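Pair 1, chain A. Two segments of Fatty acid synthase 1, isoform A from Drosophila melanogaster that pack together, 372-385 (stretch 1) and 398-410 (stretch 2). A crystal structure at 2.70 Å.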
# COMPACT_ATOMS: atom_id res chain seq x y z
N GLN A 372 67.14 42.79 -10.32
CA GLN A 372 67.83 42.76 -11.60
C GLN A 372 66.98 42.16 -12.72
O GLN A 372 66.22 41.21 -12.51
CB GLN A 372 69.15 41.98 -11.47
CG GLN A 372 69.02 40.58 -10.88
CD GLN A 372 70.35 39.85 -10.83
OE1 GLN A 372 71.40 40.47 -10.62
NE2 GLN A 372 70.31 38.54 -11.01
N ASN A 373 67.12 42.73 -13.91
CA ASN A 373 66.45 42.24 -15.12
C ASN A 373 64.95 42.03 -14.97
O ASN A 373 64.45 40.91 -15.09
CB ASN A 373 67.09 40.93 -15.57
CG ASN A 373 68.55 41.08 -15.92
OD1 ASN A 373 68.89 41.67 -16.95
ND2 ASN A 373 69.42 40.54 -15.07
N CYS A 374 64.23 43.12 -14.72
CA CYS A 374 62.77 43.09 -14.69
C CYS A 374 62.22 43.48 -16.06
O CYS A 374 62.89 44.19 -16.82
CB CYS A 374 62.23 44.03 -13.62
SG CYS A 374 62.70 43.58 -11.94
N HIS A 375 61.01 43.04 -16.38
CA HIS A 375 60.35 43.46 -17.61
C HIS A 375 59.71 44.83 -17.42
O HIS A 375 59.56 45.60 -18.37
CB HIS A 375 59.30 42.45 -18.05
CG HIS A 375 59.88 41.23 -18.71
ND1 HIS A 375 60.36 40.16 -18.01
CD2 HIS A 375 60.04 40.93 -20.02
CE1 HIS A 375 60.80 39.24 -18.85
NE2 HIS A 375 60.62 39.68 -20.08
N PHE A 376 59.31 45.14 -16.18
CA PHE A 376 58.74 46.44 -15.88
C PHE A 376 58.87 46.81 -14.41
O PHE A 376 59.10 45.95 -13.56
CB PHE A 376 57.27 46.50 -16.30
CG PHE A 376 56.36 45.63 -15.48
CD1 PHE A 376 55.86 46.06 -14.27
CD2 PHE A 376 55.99 44.37 -15.94
CE1 PHE A 376 55.02 45.26 -13.52
CE2 PHE A 376 55.15 43.56 -15.19
CZ PHE A 376 54.66 44.01 -13.98
N VAL A 377 58.73 48.10 -14.13
CA VAL A 377 58.70 48.61 -12.77
C VAL A 377 57.54 49.58 -12.66
O VAL A 377 57.45 50.53 -13.45
CB VAL A 377 60.03 49.28 -12.37
CG1 VAL A 377 59.94 49.89 -10.98
CG2 VAL A 377 61.17 48.28 -12.44
N PHE A 378 56.65 49.35 -11.71
CA PHE A 378 55.54 50.26 -11.48
C PHE A 378 55.85 51.18 -10.31
O PHE A 378 56.43 50.77 -9.31
CB PHE A 378 54.24 49.49 -11.21
CG PHE A 378 53.07 50.37 -10.92
CD1 PHE A 378 52.34 50.94 -11.96
CD2 PHE A 378 52.69 50.65 -9.62
CE1 PHE A 378 51.26 51.76 -11.70
CE2 PHE A 378 51.62 51.47 -9.35
CZ PHE A 378 50.90 52.03 -10.39
N GLY A 379 55.46 52.45 -10.45
CA GLY A 379 55.68 53.43 -9.41
C GLY A 379 54.73 54.61 -9.53
O GLY A 379 54.22 54.90 -10.61
N ILE A 380 54.48 55.29 -8.41
CA ILE A 380 53.62 56.45 -8.40
C ILE A 380 54.42 57.66 -7.94
O ILE A 380 55.11 57.61 -6.92
CB ILE A 380 52.38 56.24 -7.49
CG1 ILE A 380 51.63 54.97 -7.93
CG2 ILE A 380 51.47 57.47 -7.53
CD1 ILE A 380 50.35 54.69 -7.15
N ASP A 381 54.33 58.74 -8.70
CA ASP A 381 55.00 59.99 -8.36
C ASP A 381 56.52 59.82 -8.31
O ASP A 381 57.18 60.36 -7.42
CB ASP A 381 54.48 60.52 -7.02
CG ASP A 381 52.98 60.76 -7.03
OD1 ASP A 381 52.43 61.02 -8.13
OD2 ASP A 381 52.35 60.68 -5.96
N VAL A 382 57.06 59.08 -9.27
CA VAL A 382 58.49 58.84 -9.34
C VAL A 382 59.18 60.07 -9.93
O VAL A 382 60.28 60.43 -9.51
CB VAL A 382 58.80 57.58 -10.16
CG1 VAL A 382 60.31 57.37 -10.30
CG2 VAL A 382 58.15 56.36 -9.53
N LEU A 383 58.53 60.70 -10.90
CA LEU A 383 59.08 61.90 -11.53
C LEU A 383 58.76 63.14 -10.69
O LEU A 383 59.29 64.22 -10.95
CB LEU A 383 58.52 62.05 -12.94
CG LEU A 383 58.68 60.84 -13.86
CD1 LEU A 383 58.01 61.09 -15.20
CD2 LEU A 383 60.16 60.49 -14.05
N SER A 384 57.89 62.97 -9.70
CA SER A 384 57.51 64.06 -8.80
C SER A 384 58.56 64.26 -7.71
O SER A 384 58.81 65.38 -7.28
CB SER A 384 56.15 63.77 -8.17
OG SER A 384 55.15 63.63 -9.16
N ARG A 385 59.16 63.16 -7.27
CA ARG A 385 60.17 63.18 -6.22
C ARG A 385 61.24 64.24 -6.48
O ARG A 385 61.54 64.54 -7.63
CB ARG A 385 60.84 61.81 -6.09
CG ARG A 385 59.92 60.69 -5.60
CD ARG A 385 60.06 60.47 -4.10
NE ARG A 385 59.45 61.55 -3.32
CZ ARG A 385 59.50 61.63 -1.99
NH1 ARG A 385 60.13 60.70 -1.29
NH2 ARG A 385 58.92 62.64 -1.37
N ILE A 398 65.54 47.27 -14.51
CA ILE A 398 64.92 46.65 -15.68
C ILE A 398 65.99 46.17 -16.66
O ILE A 398 67.10 46.70 -16.68
CB ILE A 398 63.95 47.61 -16.38
CG1 ILE A 398 64.66 48.91 -16.76
CG2 ILE A 398 62.75 47.89 -15.49
CD1 ILE A 398 63.92 49.75 -17.79
N ARG A 399 65.64 45.18 -17.47
CA ARG A 399 66.50 44.79 -18.58
C ARG A 399 66.50 45.92 -19.61
O ARG A 399 65.63 46.79 -19.58
CB ARG A 399 66.05 43.46 -19.19
CG ARG A 399 64.60 43.39 -19.62
CD ARG A 399 64.23 41.97 -20.02
NE ARG A 399 64.29 41.05 -18.88
CZ ARG A 399 64.44 39.73 -18.98
NH1 ARG A 399 64.48 38.98 -17.89
NH2 ARG A 399 64.55 39.15 -20.17
N GLU A 400 67.47 45.89 -20.51
CA GLU A 400 67.70 47.00 -21.44
C GLU A 400 66.43 47.44 -22.17
O GLU A 400 66.18 48.63 -22.32
CB GLU A 400 68.77 46.61 -22.46
CG GLU A 400 69.37 47.78 -23.23
CD GLU A 400 70.18 48.71 -22.35
OE1 GLU A 400 70.38 48.39 -21.16
OE2 GLU A 400 70.63 49.77 -22.84
N ASN A 401 65.64 46.47 -22.63
CA ASN A 401 64.40 46.78 -23.35
C ASN A 401 63.18 46.78 -22.42
O ASN A 401 62.04 46.70 -22.89
CB ASN A 401 64.20 45.78 -24.49
CG ASN A 401 64.28 44.34 -24.03
OD1 ASN A 401 64.15 44.04 -22.84
ND2 ASN A 401 64.50 43.43 -24.97
N GLY A 402 63.41 46.88 -21.12
CA GLY A 402 62.33 46.88 -20.15
C GLY A 402 61.52 48.16 -20.17
O GLY A 402 61.89 49.13 -20.82
N PHE A 403 60.40 48.16 -19.44
CA PHE A 403 59.51 49.32 -19.42
C PHE A 403 59.42 49.95 -18.03
O PHE A 403 59.84 49.36 -17.04
CB PHE A 403 58.11 48.92 -19.89
CG PHE A 403 58.05 48.57 -21.35
CD1 PHE A 403 58.34 47.28 -21.79
CD2 PHE A 403 57.69 49.52 -22.29
CE1 PHE A 403 58.28 46.96 -23.13
CE2 PHE A 403 57.63 49.20 -23.64
CZ PHE A 403 57.92 47.92 -24.05
N LEU A 404 58.87 51.16 -17.98
CA LEU A 404 58.53 51.80 -16.72
C LEU A 404 57.07 52.22 -16.74
O LEU A 404 56.65 52.99 -17.60
CB LEU A 404 59.41 53.03 -16.47
CG LEU A 404 60.92 52.83 -16.30
CD1 LEU A 404 61.59 54.19 -16.13
CD2 LEU A 404 61.24 51.92 -15.13
N ILE A 405 56.29 51.70 -15.80
CA ILE A 405 54.90 52.10 -15.66
C ILE A 405 54.84 53.13 -14.54
O ILE A 405 54.94 52.79 -13.36
CB ILE A 405 53.98 50.90 -15.37
CG1 ILE A 405 54.24 49.76 -16.36
CG2 ILE A 405 52.52 51.34 -15.44
CD1 ILE A 405 53.47 48.49 -16.05
N LEU A 406 54.69 54.40 -14.92
CA LEU A 406 54.72 55.48 -13.95
C LEU A 406 53.40 56.25 -13.91
O LEU A 406 53.01 56.87 -14.89
CB LEU A 406 55.87 56.44 -14.27
CG LEU A 406 57.25 55.80 -14.44
CD1 LEU A 406 58.26 56.83 -14.91
CD2 LEU A 406 57.71 55.15 -13.15
N GLU A 407 52.72 56.18 -12.77
CA GLU A 407 51.53 56.99 -12.56
C GLU A 407 51.97 58.32 -11.98
O GLU A 407 52.64 58.37 -10.95
CB GLU A 407 50.53 56.28 -11.63
CG GLU A 407 49.38 57.16 -11.16
CD GLU A 407 48.30 56.39 -10.41
OE1 GLU A 407 48.21 55.16 -10.58
OE2 GLU A 407 47.54 57.02 -9.64
N GLU A 408 51.60 59.41 -12.65
CA GLU A 408 52.05 60.74 -12.26
C GLU A 408 50.88 61.71 -12.20
O GLU A 408 49.81 61.44 -12.74
CB GLU A 408 53.10 61.26 -13.24
CG GLU A 408 54.33 60.38 -13.37
CD GLU A 408 55.24 60.45 -12.16
OE1 GLU A 408 55.24 61.50 -11.48
OE2 GLU A 408 55.94 59.46 -11.89
N THR A 409 51.09 62.84 -11.53
CA THR A 409 50.13 63.93 -11.58
C THR A 409 50.38 64.72 -12.86
O THR A 409 51.53 65.00 -13.20
CB THR A 409 50.24 64.85 -10.35
OG1 THR A 409 51.51 65.51 -10.35
CG2 THR A 409 50.07 64.06 -9.07
N LEU A 410 49.31 65.06 -13.56
CA LEU A 410 49.42 65.69 -14.87
C LEU A 410 50.20 67.01 -14.85
O LEU A 410 51.10 67.21 -15.67
CB LEU A 410 48.03 65.93 -15.46
CG LEU A 410 47.98 66.47 -16.90
CD1 LEU A 410 48.81 65.62 -17.85
CD2 LEU A 410 46.55 66.54 -17.38

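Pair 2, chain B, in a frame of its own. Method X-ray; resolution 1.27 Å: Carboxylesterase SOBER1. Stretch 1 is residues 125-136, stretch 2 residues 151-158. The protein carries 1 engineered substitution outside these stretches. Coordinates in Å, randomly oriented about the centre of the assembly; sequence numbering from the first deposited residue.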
# COMPACT_ATOMS: atom_id res chain seq x y z
N LEU B 125 12.65 -0.34 4.80
CA LEU B 125 11.76 0.55 5.53
C LEU B 125 11.18 -0.19 6.72
O LEU B 125 11.40 -1.39 6.92
CB LEU B 125 10.67 1.09 4.60
CG LEU B 125 11.21 1.83 3.37
CD1 LEU B 125 10.06 2.18 2.43
CD2 LEU B 125 12.01 3.05 3.76
N GLY B 126 10.41 0.54 7.53
CA GLY B 126 9.75 -0.06 8.67
C GLY B 126 8.73 -1.10 8.26
O GLY B 126 8.64 -2.18 8.84
N GLY B 127 7.97 -0.81 7.22
CA GLY B 127 6.99 -1.77 6.77
C GLY B 127 6.09 -1.21 5.69
O GLY B 127 5.98 0.01 5.53
N GLY B 128 5.42 -2.11 5.00
CA GLY B 128 4.35 -1.77 4.09
C GLY B 128 3.08 -2.46 4.52
O GLY B 128 3.06 -3.70 4.65
N ALA B 129 2.01 -1.70 4.75
CA ALA B 129 0.71 -2.25 5.13
C ALA B 129 -0.23 -2.07 3.95
O ALA B 129 -0.58 -0.94 3.59
CB ALA B 129 0.14 -1.55 6.35
N VAL B 130 -0.61 -3.18 3.33
CA VAL B 130 -1.51 -3.19 2.19
C VAL B 130 -2.89 -3.55 2.70
O VAL B 130 -3.05 -4.57 3.38
CB VAL B 130 -1.03 -4.22 1.15
CG1 VAL B 130 -2.04 -4.35 0.01
CG2 VAL B 130 0.37 -3.88 0.64
N LEU B 131 -3.90 -2.73 2.38
CA LEU B 131 -5.28 -3.04 2.75
C LEU B 131 -6.05 -3.26 1.46
O LEU B 131 -6.21 -2.34 0.65
CB LEU B 131 -5.92 -1.92 3.57
CG LEU B 131 -5.36 -1.67 4.97
CD1 LEU B 131 -4.05 -0.89 4.95
CD2 LEU B 131 -6.39 -0.92 5.80
N SER B 132 -6.49 -4.49 1.24
CA SER B 132 -7.38 -4.79 0.13
C SER B 132 -6.79 -4.38 -1.21
O SER B 132 -7.49 -3.89 -2.10
CB SER B 132 -8.75 -4.16 0.34
OG SER B 132 -9.24 -4.48 1.64
N GLY B 133 -5.50 -4.61 -1.38
CA GLY B 133 -4.80 -4.27 -2.59
C GLY B 133 -4.64 -5.43 -3.54
O GLY B 133 -5.34 -6.44 -3.47
N TRP B 134 -3.70 -5.27 -4.46
CA TRP B 134 -3.38 -6.29 -5.45
C TRP B 134 -1.95 -6.07 -5.89
O TRP B 134 -1.34 -5.06 -5.57
CB TRP B 134 -4.35 -6.23 -6.63
CG TRP B 134 -4.28 -4.97 -7.46
CD1 TRP B 134 -3.52 -4.78 -8.58
CD2 TRP B 134 -5.04 -3.78 -7.28
NE1 TRP B 134 -3.75 -3.53 -9.09
CE2 TRP B 134 -4.70 -2.90 -8.33
CE3 TRP B 134 -6.01 -3.37 -6.36
CZ2 TRP B 134 -5.27 -1.63 -8.47
CZ3 TRP B 134 -6.58 -2.13 -6.50
CH2 TRP B 134 -6.22 -1.27 -7.56
N VAL B 135 -1.40 -7.04 -6.61
CA VAL B 135 -0.04 -6.96 -7.13
C VAL B 135 -0.09 -6.22 -8.46
O VAL B 135 -0.69 -6.73 -9.41
CB VAL B 135 0.58 -8.35 -7.30
CG1 VAL B 135 2.01 -8.23 -7.80
CG2 VAL B 135 0.57 -9.09 -5.96
N PRO B 136 0.50 -5.02 -8.57
CA PRO B 136 0.23 -4.18 -9.74
C PRO B 136 1.26 -4.32 -10.84
O PRO B 136 1.41 -3.43 -11.68
CB PRO B 136 0.25 -2.77 -9.16
CG PRO B 136 1.31 -2.86 -8.16
CD PRO B 136 1.19 -4.23 -7.53
N LYS B 151 13.91 -6.86 2.58
CA LYS B 151 13.85 -7.03 4.03
C LYS B 151 12.73 -6.23 4.65
O LYS B 151 12.51 -6.35 5.86
CB LYS B 151 15.20 -6.63 4.64
CG LYS B 151 16.36 -7.46 4.09
CD LYS B 151 17.69 -7.02 4.67
CE LYS B 151 18.84 -7.73 3.97
NZ LYS B 151 20.16 -7.20 4.40
N THR B 152 12.02 -5.40 3.89
CA THR B 152 10.93 -4.63 4.47
C THR B 152 9.75 -5.55 4.70
O THR B 152 9.29 -6.19 3.75
CB THR B 152 10.52 -3.49 3.56
OG1 THR B 152 11.66 -2.64 3.36
CG2 THR B 152 9.39 -2.67 4.20
N PRO B 153 9.22 -5.66 5.91
CA PRO B 153 8.08 -6.56 6.12
C PRO B 153 6.81 -5.98 5.54
O PRO B 153 6.58 -4.77 5.54
CB PRO B 153 7.99 -6.67 7.65
CG PRO B 153 8.62 -5.47 8.16
CD PRO B 153 9.68 -5.04 7.16
N ILE B 154 5.97 -6.88 5.03
CA ILE B 154 4.66 -6.52 4.48
C ILE B 154 3.59 -7.13 5.37
O ILE B 154 3.67 -8.32 5.72
CB ILE B 154 4.49 -7.04 3.04
CG1 ILE B 154 5.61 -6.52 2.13
CG2 ILE B 154 3.14 -6.65 2.50
CD1 ILE B 154 5.67 -5.02 1.94
N LEU B 155 2.60 -6.34 5.72
CA LEU B 155 1.37 -6.83 6.34
C LEU B 155 0.24 -6.60 5.35
O LEU B 155 -0.05 -5.45 5.02
CB LEU B 155 1.08 -6.11 7.65
CG LEU B 155 -0.29 -6.43 8.26
CD1 LEU B 155 -0.42 -7.89 8.64
CD2 LEU B 155 -0.54 -5.56 9.46
N TRP B 156 -0.38 -7.66 4.88
CA TRP B 156 -1.46 -7.59 3.91
C TRP B 156 -2.76 -7.97 4.61
O TRP B 156 -2.86 -9.07 5.14
CB TRP B 156 -1.20 -8.57 2.78
CG TRP B 156 -2.06 -8.37 1.58
CD1 TRP B 156 -3.41 -8.49 1.50
CD2 TRP B 156 -1.62 -8.00 0.28
NE1 TRP B 156 -3.84 -8.21 0.22
CE2 TRP B 156 -2.75 -7.90 -0.55
CE3 TRP B 156 -0.36 -7.72 -0.27
CZ2 TRP B 156 -2.65 -7.57 -1.89
CZ3 TRP B 156 -0.26 -7.38 -1.59
CH2 TRP B 156 -1.41 -7.31 -2.39
N SER B 157 -3.73 -7.06 4.60
CA SER B 157 -5.04 -7.26 5.21
C SER B 157 -6.06 -7.30 4.09
O SER B 157 -6.03 -6.45 3.21
CB SER B 157 -5.36 -6.07 6.13
OG SER B 157 -4.42 -5.98 7.20
N HIS B 158 -6.96 -8.29 4.10
CA HIS B 158 -7.94 -8.40 3.01
C HIS B 158 -9.22 -9.01 3.55
O HIS B 158 -9.19 -9.96 4.34
CB HIS B 158 -7.40 -9.26 1.87
CG HIS B 158 -7.79 -8.79 0.50
ND1 HIS B 158 -6.86 -8.35 -0.42
CD2 HIS B 158 -9.00 -8.72 -0.12
CE1 HIS B 158 -7.48 -8.01 -1.53
NE2 HIS B 158 -8.78 -8.22 -1.37
O HOH W 1 -2.45 -4.33 6.14

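Both pairs are built on two neighbouring parallel strands, and 14 central residues superpose with an RMSD of 0.8 Å. The strand axes approach to 4.7 Å in each, at 13° in pair 1 and 10° in pair 2. Four central hydrogen bonds recur at matching positions. In pair 1, Ile A405 N donates to Val A377 O (2.9 Å), Gly A379 N to Ile A405 O (3.0 Å), Glu A407 N to Gly A379 O (2.9 Å) and Asp A381 N to Glu A407 O (2.8 Å). The matching bonds of pair 2 run from Leu B155 N to Gly B128 O (2.9 Å), Val B130 N to Leu B155 O (2.9 Å), Ser B157 N to Val B130 O (2.9 Å) and Ser B132 N to Ser B157 O (2.8 Å). One rung earlier the fit differs: Val A377 N reaches Phe A403 O only weakly (3.4 Å), whereas Gly B128 N binds Pro B153 O at 3.0 Å. Phe A403 N also donates to His A375 O (2.9 Å), a bond without counterpart at Pro B153, which has no N-H to give.

Side chains fill this frame differently. On one face, Phe A378 meets Ile A405, with CD1 3.5 Å from CG2; the matching residues are Ala B129 and Leu B155. Beside the small alanine and Ser B157, which matches Glu A407, a water donates to Val B130 O (2.8 Å) and Leu B155 O (2.9 Å) and hydrogen-bonds Ser B157 OG (2.8 Å).

On the other face, bulk changes place within stretch 1, glycine and valine swapping positions. Gly A379 lies beside Leu A406, whose CD2 packs 3.8 Å from Val A382 CG2; a CB on the glycine would clash with that same CG2. In pair 2 the glycine's counterpart is Val B130 and the valine's is Gly B133. Val B130 CG1 sits over the six-membered ring of Trp B156, the counterpart of Leu A406, 3.5 Å from its centroid. A CB on Gly B133 would in turn clash with Val B130 CG1. Further back, Val A377 packs CB against Leu A404 CD2 (4.0 Å), while at the matching Gly B128 an ideal CB would lie only 3.1 Å from Ile B154 CD1.

The C-terminal ends also differ in chemistry. Glu A408 folds back as an acceptor: its OE2 receives Leu A383 N (3.0 Å) and, weakly, Val A382 N (2.9 Å), and its OE1 receives Ser A384 OG (3.2 Å). His B158 occupies the matching position but presents a ring face to Ser B132 CA, 3.7 Å from the ring centroid. Its ND1 accepts a hydrogen bond from Trp B156 NE1 (3.1 Å), linking the two large rings of that strand.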